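Local coordinates for protein Cow rumen GH26 endo-mannanase (Metagenome, PDB 6UEH) that probably hydrolyses internal beta-1,4-mannosidic linkages of mannans such as galactomannan, as a GH26 endo-mannanase carrying an accessory CBM6-type domain, at residues E3-F8 with N52-K56; Y210-Y214 with Y284-A288; H240-K245 with C261-S267. One frame throughout, in Å; residues are numbered along the deposited sequence.

Contact 1 of 3, residues E3-F8 with N52-K56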
loop_
_atom_site.group_PDB
_atom_site.type_symbol
_atom_site.label_atom_id
_atom_site.label_comp_id
_atom_site.label_asym_id
_atom_site.label_seq_id
_atom_site.Cartn_x
_atom_site.Cartn_y
_atom_site.Cartn_z
ATOM N N GLU A 3 20.040 -29.523 -18.108
ATOM C CA GLU A 3 18.963 -28.994 -17.281
ATOM C C GLU A 3 17.623 -29.065 -18.010
ATOM O O GLU A 3 17.337 -28.239 -18.879
ATOM C CB GLU A 3 19.259 -27.548 -16.872
ATOM C CG GLU A 3 19.167 -27.291 -15.374
ATOM C CD GLU A 3 19.493 -25.856 -15.006
ATOM O OE1 GLU A 3 19.209 -24.950 -15.819
ATOM O OE2 GLU A 3 20.035 -25.633 -13.903
ATOM N N GLU A 4 16.804 -30.051 -17.659
ATOM C CA GLU A 4 15.484 -30.194 -18.266
ATOM C C GLU A 4 14.476 -29.299 -17.551
ATOM O O GLU A 4 14.483 -29.183 -16.326
ATOM C CB GLU A 4 15.027 -31.654 -18.239
ATOM C CG GLU A 4 14.878 -32.248 -16.848
ATOM C CD GLU A 4 14.426 -33.695 -16.878
ATOM O OE1 GLU A 4 15.144 -34.529 -17.469
ATOM O OE2 GLU A 4 13.350 -33.996 -16.316
ATOM N N TYR A 5 13.611 -28.660 -18.327
ATOM C CA TYR A 5 12.706 -27.663 -17.776
ATOM C C TYR A 5 11.318 -28.227 -17.519
ATOM O O TYR A 5 10.775 -28.984 -18.326
ATOM C CB TYR A 5 12.629 -26.457 -18.708
ATOM C CG TYR A 5 13.973 -25.810 -18.927
ATOM C CD1 TYR A 5 14.524 -24.968 -17.970
ATOM C CD2 TYR A 5 14.701 -26.051 -20.084
ATOM C CE1 TYR A 5 15.757 -24.379 -18.163
ATOM C CE2 TYR A 5 15.933 -25.466 -20.287
ATOM C CZ TYR A 5 16.456 -24.630 -19.323
ATOM O OH TYR A 5 17.686 -24.046 -19.522
ATOM N N THR A 6 10.758 -27.845 -16.377
ATOM C CA THR A 6 9.448 -28.303 -15.947
ATOM C C THR A 6 8.364 -27.912 -16.948
ATOM O O THR A 6 8.366 -26.803 -17.479
ATOM C CB THR A 6 9.095 -27.725 -14.559
ATOM O OG1 THR A 6 10.176 -27.968 -13.650
ATOM C CG2 THR A 6 7.829 -28.354 -14.015
ATOM N N LYS A 7 7.444 -28.834 -17.205
ATOM C CA LYS A 7 6.322 -28.569 -18.092
ATOM C C LYS A 7 5.097 -28.150 -17.286
ATOM O O LYS A 7 4.767 -28.774 -16.278
ATOM C CB LYS A 7 6.012 -29.801 -18.942
ATOM C CG LYS A 7 7.173 -30.252 -19.819
ATOM C CD LYS A 7 7.575 -29.164 -20.804
ATOM C CE LYS A 7 8.703 -29.622 -21.718
ATOM N NZ LYS A 7 9.974 -29.860 -20.977
ATOM N N PHE A 8 4.425 -27.093 -17.732
ATOM C CA PHE A 8 3.282 -26.553 -17.004
ATOM C C PHE A 8 1.979 -26.742 -17.783
ATOM O O PHE A 8 1.968 -26.633 -19.011
ATOM C CB PHE A 8 3.512 -25.073 -16.683
ATOM C CG PHE A 8 4.797 -24.811 -15.947
ATOM C CD1 PHE A 8 4.884 -25.026 -14.581
ATOM C CD2 PHE A 8 5.921 -24.365 -16.625
ATOM C CE1 PHE A 8 6.068 -24.795 -13.903
ATOM C CE2 PHE A 8 7.108 -24.133 -15.953
ATOM C CZ PHE A 8 7.182 -24.348 -14.590
ATOM N N ASN A 52 11.304 -29.888 -6.808
ATOM C CA ASN A 52 11.988 -28.921 -7.653
ATOM C C ASN A 52 11.179 -28.493 -8.870
ATOM O O ASN A 52 10.471 -29.297 -9.480
ATOM C CB ASN A 52 13.332 -29.483 -8.114
ATOM C CG ASN A 52 13.989 -28.621 -9.173
ATOM O OD1 ASN A 52 14.554 -27.569 -8.871
ATOM N ND2 ASN A 52 13.913 -29.060 -10.426
ATOM N N VAL A 53 11.287 -27.211 -9.204
ATOM C CA VAL A 53 10.793 -26.688 -10.469
ATOM C C VAL A 53 11.925 -25.940 -11.159
ATOM O O VAL A 53 12.560 -25.073 -10.558
ATOM C CB VAL A 53 9.591 -25.742 -10.284
ATOM C CG1 VAL A 53 9.112 -25.233 -11.636
ATOM C CG2 VAL A 53 8.464 -26.448 -9.553
ATOM N N THR A 54 12.185 -26.284 -12.415
ATOM C CA THR A 54 13.239 -25.629 -13.181
ATOM C C THR A 54 12.640 -24.804 -14.315
ATOM O O THR A 54 11.817 -25.305 -15.085
ATOM C CB THR A 54 14.239 -26.653 -13.752
ATOM O OG1 THR A 54 14.812 -27.407 -12.679
ATOM C CG2 THR A 54 15.351 -25.951 -14.517
ATOM N N VAL A 55 13.045 -23.539 -14.408
ATOM C CA VAL A 55 12.529 -22.643 -15.443
ATOM C C VAL A 55 13.664 -21.983 -16.226
ATOM O O VAL A 55 14.776 -21.834 -15.716
ATOM C CB VAL A 55 11.620 -21.542 -14.845
ATOM C CG1 VAL A 55 10.429 -22.162 -14.134
ATOM C CG2 VAL A 55 12.405 -20.654 -13.892
ATOM N N LYS A 56 13.376 -21.588 -17.465
ATOM C CA LYS A 56 14.376 -20.959 -18.324
ATOM C C LYS A 56 14.639 -19.507 -17.934
ATOM O O LYS A 56 15.762 -19.012 -18.061
ATOM C CB LYS A 56 13.946 -21.018 -19.794
ATOM C CG LYS A 56 13.818 -22.420 -20.369
ATOM C CD LYS A 56 13.784 -22.381 -21.897
ATOM C CE LYS A 56 13.517 -23.758 -22.488
ATOM N NZ LYS A 56 13.661 -23.765 -23.973
HETATM O O HOH W 1 10.112 -24.622 -17.174
HETATM O O HOH W 2 9.932 -30.402 -12.342
#

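Contact 2 of 3, residues Y210-Y214 with Y284-A288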
loop_
_atom_site.group_PDB
_atom_site.type_symbol
_atom_site.label_atom_id
_atom_site.label_comp_id
_atom_site.label_asym_id
_atom_site.label_seq_id
_atom_site.Cartn_x
_atom_site.Cartn_y
_atom_site.Cartn_z
ATOM N N TYR A 210 -1.824 25.498 6.915
ATOM C CA TYR A 210 -3.072 26.250 6.891
ATOM C C TYR A 210 -3.949 25.808 8.058
ATOM O O TYR A 210 -5.045 25.289 7.853
ATOM C CB TYR A 210 -3.814 26.046 5.570
ATOM C CG TYR A 210 -3.048 26.448 4.325
ATOM C CD1 TYR A 210 -3.104 27.749 3.837
ATOM C CD2 TYR A 210 -2.291 25.518 3.624
ATOM C CE1 TYR A 210 -2.413 28.115 2.688
ATOM C CE2 TYR A 210 -1.599 25.872 2.478
ATOM C CZ TYR A 210 -1.662 27.170 2.014
ATOM O OH TYR A 210 -0.974 27.517 0.873
ATOM N N ASN A 211 -3.461 26.009 9.280
ATOM C CA ASN A 211 -4.138 25.512 10.479
ATOM C C ASN A 211 -4.505 26.644 11.450
ATOM O O ASN A 211 -3.978 27.749 11.342
ATOM C CB ASN A 211 -3.254 24.476 11.179
ATOM C CG ASN A 211 -2.012 25.088 11.789
ATOM O OD1 ASN A 211 -2.059 25.648 12.886
ATOM N ND2 ASN A 211 -0.890 24.981 11.086
ATOM N N PRO A 212 -5.420 26.374 12.399
ATOM C CA PRO A 212 -5.865 27.431 13.319
ATOM C C PRO A 212 -4.925 27.727 14.491
ATOM O O PRO A 212 -5.245 28.601 15.298
ATOM C CB PRO A 212 -7.200 26.888 13.854
ATOM C CG PRO A 212 -7.592 25.789 12.915
ATOM C CD PRO A 212 -6.299 25.196 12.468
ATOM N N LEU A 213 -3.797 27.028 14.582
ATOM C CA LEU A 213 -2.920 27.143 15.747
ATOM C C LEU A 213 -1.708 28.037 15.502
ATOM O O LEU A 213 -1.424 28.943 16.285
ATOM C CB LEU A 213 -2.453 25.754 16.186
ATOM C CG LEU A 213 -3.567 24.796 16.611
ATOM C CD1 LEU A 213 -3.008 23.421 16.935
ATOM C CD2 LEU A 213 -4.329 25.359 17.803
ATOM N N TYR A 214 -0.992 27.765 14.418
ATOM C CA TYR A 214 0.198 28.527 14.061
ATOM C C TYR A 214 0.198 28.795 12.561
ATOM O O TYR A 214 1.251 28.951 11.942
ATOM C CB TYR A 214 1.466 27.775 14.476
ATOM C CG TYR A 214 1.520 26.345 13.977
ATOM C CD1 TYR A 214 0.952 25.311 14.711
ATOM C CD2 TYR A 214 2.133 26.030 12.771
ATOM C CE1 TYR A 214 0.994 24.005 14.261
ATOM C CE2 TYR A 214 2.181 24.722 12.311
ATOM C CZ TYR A 214 1.610 23.714 13.061
ATOM O OH TYR A 214 1.652 22.412 12.610
ATOM N N TYR A 284 -12.590 22.569 17.187
ATOM C CA TYR A 284 -11.260 22.730 16.604
ATOM C C TYR A 284 -11.163 22.017 15.263
ATOM O O TYR A 284 -10.685 22.588 14.281
ATOM C CB TYR A 284 -10.156 22.205 17.528
ATOM C CG TYR A 284 -8.811 22.246 16.838
ATOM C CD1 TYR A 284 -8.143 23.451 16.662
ATOM C CD2 TYR A 284 -8.233 21.093 16.321
ATOM C CE1 TYR A 284 -6.927 23.506 16.013
ATOM C CE2 TYR A 284 -7.013 21.138 15.666
ATOM C CZ TYR A 284 -6.367 22.347 15.515
ATOM O OH TYR A 284 -5.154 22.402 14.864
ATOM N N TRP A 285 -11.606 20.762 15.242
ATOM C CA TRP A 285 -11.593 19.931 14.042
ATOM C C TRP A 285 -12.315 20.641 12.898
ATOM O O TRP A 285 -11.824 20.675 11.769
ATOM C CB TRP A 285 -12.227 18.566 14.361
ATOM C CG TRP A 285 -12.277 17.538 13.250
ATOM C CD1 TRP A 285 -13.358 16.783 12.895
ATOM C CD2 TRP A 285 -11.204 17.124 12.389
ATOM N NE1 TRP A 285 -13.034 15.939 11.863
ATOM C CE2 TRP A 285 -11.719 16.128 11.531
ATOM C CE3 TRP A 285 -9.863 17.503 12.253
ATOM C CZ2 TRP A 285 -10.942 15.511 10.552
ATOM C CZ3 TRP A 285 -9.095 16.888 11.279
ATOM C CH2 TRP A 285 -9.638 15.903 10.440
ATOM N N ASN A 286 -13.461 21.242 13.203
ATOM C CA ASN A 286 -14.218 21.985 12.200
ATOM C C ASN A 286 -13.480 23.220 11.690
ATOM O O ASN A 286 -13.551 23.538 10.504
ATOM C CB ASN A 286 -15.585 22.387 12.755
ATOM C CG ASN A 286 -16.565 21.230 12.769
ATOM O OD1 ASN A 286 -16.443 20.291 11.981
ATOM N ND2 ASN A 286 -17.543 21.290 13.665
ATOM N N GLU A 287 -12.777 23.914 12.582
ATOM C CA GLU A 287 -11.984 25.074 12.181
ATOM C C GLU A 287 -10.848 24.663 11.252
ATOM O O GLU A 287 -10.563 25.344 10.268
ATOM C CB GLU A 287 -11.414 25.802 13.401
ATOM C CG GLU A 287 -12.432 26.588 14.203
ATOM C CD GLU A 287 -11.775 27.494 15.229
ATOM O OE1 GLU A 287 -10.559 27.751 15.097
ATOM O OE2 GLU A 287 -12.468 27.949 16.163
ATOM N N ALA A 288 -10.201 23.546 11.570
ATOM C CA ALA A 288 -9.118 23.031 10.738
ATOM C C ALA A 288 -9.637 22.606 9.366
ATOM O O ALA A 288 -9.000 22.863 8.343
ATOM C CB ALA A 288 -8.425 21.866 11.431
HETATM O O HOH W 3 -6.251 22.854 8.306
#

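Contact 3 of 3, residues H240-K245 with C261-S267. With ACT (acetate ion), chain D.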
loop_
_atom_site.group_PDB
_atom_site.type_symbol
_atom_site.label_atom_id
_atom_site.label_comp_id
_atom_site.label_asym_id
_atom_site.label_seq_id
_atom_site.Cartn_x
_atom_site.Cartn_y
_atom_site.Cartn_z
ATOM N N HIS A 240 -0.938 16.957 7.375
ATOM C CA HIS A 240 -0.418 16.731 8.725
ATOM C C HIS A 240 -0.994 17.726 9.731
ATOM O O HIS A 240 -0.248 18.472 10.373
ATOM C CB HIS A 240 1.112 16.818 8.741
ATOM C CG HIS A 240 1.798 15.615 8.172
ATOM N ND1 HIS A 240 1.897 15.383 6.817
ATOM C CD2 HIS A 240 2.426 14.579 8.778
ATOM C CE1 HIS A 240 2.555 14.255 6.613
ATOM N NE2 HIS A 240 2.886 13.747 7.786
ATOM N N ILE A 241 -2.316 17.726 9.880
ATOM C CA ILE A 241 -2.974 18.679 10.765
ATOM C C ILE A 241 -2.683 18.363 12.235
ATOM O O ILE A 241 -2.964 17.265 12.723
ATOM C CB ILE A 241 -4.508 18.718 10.513
ATOM C CG1 ILE A 241 -5.195 19.665 11.502
ATOM C CG2 ILE A 241 -5.121 17.318 10.555
ATOM C CD1 ILE A 241 -4.779 21.117 11.350
ATOM N N ASN A 242 -2.094 19.333 12.927
ATOM C CA ASN A 242 -1.735 19.176 14.332
ATOM C C ASN A 242 -2.879 19.513 15.283
ATOM O O ASN A 242 -3.824 20.210 14.919
ATOM C CB ASN A 242 -0.528 20.056 14.681
ATOM C CG ASN A 242 0.779 19.515 14.129
ATOM O OD1 ASN A 242 0.835 18.996 13.013
ATOM N ND2 ASN A 242 1.840 19.633 14.919
ATOM N N VAL A 243 -2.779 19.010 16.509
ATOM C CA VAL A 243 -3.661 19.424 17.592
ATOM C C VAL A 243 -2.789 19.970 18.718
ATOM O O VAL A 243 -1.599 19.657 18.780
ATOM C CB VAL A 243 -4.535 18.259 18.112
ATOM C CG1 VAL A 243 -5.434 17.725 17.003
ATOM C CG2 VAL A 243 -3.662 17.150 18.691
ATOM N N PRO A 244 -3.362 20.804 19.602
ATOM C CA PRO A 244 -2.573 21.244 20.758
ATOM C C PRO A 244 -2.212 20.069 21.661
ATOM O O PRO A 244 -3.059 19.210 21.899
ATOM C CB PRO A 244 -3.511 22.219 21.480
ATOM C CG PRO A 244 -4.482 22.661 20.436
ATOM C CD PRO A 244 -4.672 21.476 19.540
ATOM N N LYS A 245 -0.970 20.023 22.138
ATOM C CA LYS A 245 -0.557 18.982 23.072
ATOM C C LYS A 245 -1.368 19.086 24.356
ATOM O O LYS A 245 -1.951 18.107 24.819
ATOM C CB LYS A 245 0.936 19.085 23.386
ATOM C CG LYS A 245 1.860 18.807 22.215
ATOM C CD LYS A 245 3.314 18.924 22.653
ATOM C CE LYS A 245 4.273 18.638 21.511
ATOM N NZ LYS A 245 5.691 18.772 21.949
ATOM N N CYS A 261 2.430 21.942 19.632
ATOM C CA CYS A 261 1.442 21.184 18.878
ATOM C C CYS A 261 2.005 19.821 18.504
ATOM O O CYS A 261 3.216 19.601 18.570
ATOM C CB CYS A 261 1.018 21.947 17.624
ATOM S SG CYS A 261 0.343 23.586 17.958
ATOM N N THR A 262 1.127 18.905 18.115
ATOM C CA THR A 262 1.556 17.575 17.712
ATOM C C THR A 262 0.548 16.946 16.760
ATOM O O THR A 262 -0.638 17.282 16.782
ATOM C CB THR A 262 1.754 16.651 18.938
ATOM O OG1 THR A 262 2.341 15.411 18.523
ATOM C CG2 THR A 262 0.424 16.372 19.628
ATOM N N TYR A 263 1.026 16.048 15.906
ATOM C CA TYR A 263 0.130 15.222 15.110
ATOM C C TYR A 263 0.146 13.801 15.659
ATOM O O TYR A 263 -0.514 12.910 15.127
ATOM C CB TYR A 263 0.522 15.235 13.626
ATOM C CG TYR A 263 1.990 14.973 13.338
ATOM C CD1 TYR A 263 2.592 13.770 13.694
ATOM C CD2 TYR A 263 2.765 15.919 12.678
ATOM C CE1 TYR A 263 3.924 13.528 13.426
ATOM C CE2 TYR A 263 4.099 15.682 12.401
ATOM C CZ TYR A 263 4.672 14.484 12.778
ATOM O OH TYR A 263 5.998 14.242 12.508
ATOM N N ALA A 264 0.917 13.602 16.725
ATOM C CA ALA A 264 1.125 12.276 17.295
ATOM C C ALA A 264 0.053 11.923 18.324
ATOM O O ALA A 264 -0.988 12.575 18.399
ATOM C CB ALA A 264 2.508 12.182 17.923
ATOM N N THR A 265 0.322 10.890 19.117
ATOM C CA THR A 265 -0.653 10.373 20.073
ATOM C C THR A 265 -0.359 10.822 21.501
ATOM O O THR A 265 -0.724 10.145 22.463
ATOM C CB THR A 265 -0.699 8.833 20.034
ATOM O OG1 THR A 265 0.608 8.309 20.302
ATOM C CG2 THR A 265 -1.157 8.349 18.669
ATOM N N SER A 266 0.294 11.971 21.635
ATOM C CA SER A 266 0.749 12.450 22.934
ATOM C C SER A 266 -0.102 13.594 23.485
ATOM O O SER A 266 0.244 14.193 24.501
ATOM C CB SER A 266 2.210 12.896 22.835
ATOM O OG SER A 266 2.391 13.791 21.750
ATOM N N SER A 267 -1.211 13.894 22.818
ATOM C CA SER A 267 -2.068 15.003 23.230
ATOM C C SER A 267 -3.226 14.552 24.115
ATOM O O SER A 267 -3.612 13.384 24.102
ATOM C CB SER A 267 -2.619 15.732 22.003
ATOM O OG SER A 267 -3.536 16.744 22.385
HETATM C C ACT D . 4.812 11.245 6.995
HETATM O O ACT D . 4.649 11.813 8.098
HETATM O OXT ACT D . 3.794 11.144 6.276
HETATM C CH3 ACT D . 6.151 10.726 6.563
#

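Contact 1 of 3, residues E3-F8 with N52-K56
Thr6 docks on Thr54, near the end of strand 49-55, an outermost strand of the four-stranded antiparallel sheet in the CBM6-type domain; the N-terminal residues 3-8 run across it at 96° as an irregular tail. Two bonds fix the crossing. Thr6 N donates to Thr54 O in the carbonyl plane (3.0 Å), and Thr54 N returns a nearly straight bond to Thr6 OG1 (2.9 Å), a side-chain hydroxyl standing where a partner strand would offer a carbonyl. OG1 can do this because it is anti to the carbonyl carbon and beside its own backbone N (chi1 -51°), turned down onto the strand. Waters flank these bonds: one donates to both Thr6 O and Thr54 O, another joins Thr6 OG1 to Asn52 O. The tight part continues at Phe8, whose CZ meets Val53 CG1 at 3.6 Å and also touches Val55 CG1; both methyls come to the edge of the ring, near its plane, while Tyr61 meets the same ring.

The other end is looser. Glu3 and Glu4 are exposed and poorly ordered, and Glu3 does little more than brush the Thr54 methyl. Between these extremes lies Tyr5, roofed by the extended chain of exposed Lys56, which crosses it at about a right angle; Lys56 CG sits over the ring centre, 3.4 Å from the Tyr5 centroid, in a CH-pi contact 5° off the ring normal.

Contact 2 of 3, residues Y210-Y214 with Y284-A288
Pro212 and Leu213 carry the loop that follows strand 202-206 onto helix 280-301, a packing of loop against helix in the GH26 catalytic domain, whose core is a TIM barrel. Read in sequence order, the loop first meets the helix through water: Tyr210 O and Ala288 O each accept from one molecule, the latter at 2.7 Å from the water oxygen. The aromatic end of Tyr210 leads away from these helix residues and lies against Gln295, further along the same helix.

Asn211 shapes what follows. Its OD1 accepts from Leu213 N and from Tyr214 N, the second bond 2.8 Å long and almost straight (171°), so the carboxamide closes an Asx turn and an Asx motif together; ND2 is held by Met208 O. The turn presents Pro212 to the helix. Pro212 CG stands 3.7 Å from Ala288 N, Pro212 CD approaches Ala288 CB, and Pro212 CB lies 3.7 Å from Glu287 OE1. The proline ring crosses the Tyr284 side chain at about a right angle, with Pro212 CG 3.9 Å from Tyr284 CE1.

Leu213 also crosses the Tyr284 side chain at about a right angle, approaching its CE1 and OH obliquely. Leu213 CG is 3.6 Å from Tyr284 CE1, and Leu213 CD1 comes within 3.2 Å of Tyr284 OH. The tyrosine reaches this place because its CG is anti to the backbone N (chi1 174°), which swings the ring out toward the loop.

The direct contacts across the two segments are thus largely apolar, with carbon packed against one side of a phenol whose oxygen is hydrogen-bonded to Asn242 O. Much of the polar fixing lies in the doubly gripped Asn211 carbonyl and the water between main chains. Pro212 and Leu213 themselves meet the helix by van der Waals contact, which depends on shape, while direction comes from the Asx turn and the Tyr284-Asn242 bond.

Contact 3 of 3, residues H240-K245 with C261-S267
His240 points an edge at the face of Tyr263 in an edge-to-face aromatic pair, where a short two-stranded antiparallel ribbon follows barrel strand 234-238. The centroids are 5.5 Å apart and the planes are turned 66° to each other; His240 CD2 is the atom over the tyrosine, offset toward the rim. The two side chains run side by side in the same direction. His240 NE2 donates to an acetate oxygen (2.6 Å), probably an ion from the crystallisation liquor, which His312 also binds, while ND1 bonds to Asp206; the imidazole is therefore gripped at both nitrogens. This cluster round an acetate is consistent with the substrate cleft of a TIM-barrel hydrolase. With an alanine in place of His240, the Tyr263 face is likely to lose its edge partner and Asp206 its imidazole mate. Asn242 also lies alongside Tyr263, its amide plane 87° from the ring.

Further along, Val243 and Thr262 form the hydrogen-bonded pair: Val243 N reaches Thr262 O at 2.8 Å, and Thr262 N returns to Val243 O at 2.9 Å. Lys245 crosses Thr262 at about a right angle, with CG 3.8 Å from Thr262 CG2, and sends NZ on to Gln259 O. An ST turn, in which Thr262 OG1 accepts from Ala264 N, probably helps bend the chain away after the strand. The chain returns at Ser267, whose OG donates to Pro244 O at 2.6 Å.

Contact 1 belongs to the CBM6-type domain and comes first along the chain; contacts 2 and 3 lie in the GH26 barrel, on the opposite side of the chain's centre, with contact 1 centred 62 Å from contact 2 and 56 Å from contact 3. The latter two are neighbours, centres 12 Å apart, and contact 3 is nested within the loop that contact 2 closes. Helix 280-301 is the next regular element after strand 261-262, and the Tyr284-Asn242 hydrogen bond joins helix to ribbon. Leu213 packs on Cys261 and Pro244. Loop, ribbon and helix thus form one continuous unit, whereas contact 1 lies in a different domain, its nearest atoms about 42 Å from those of contact 3.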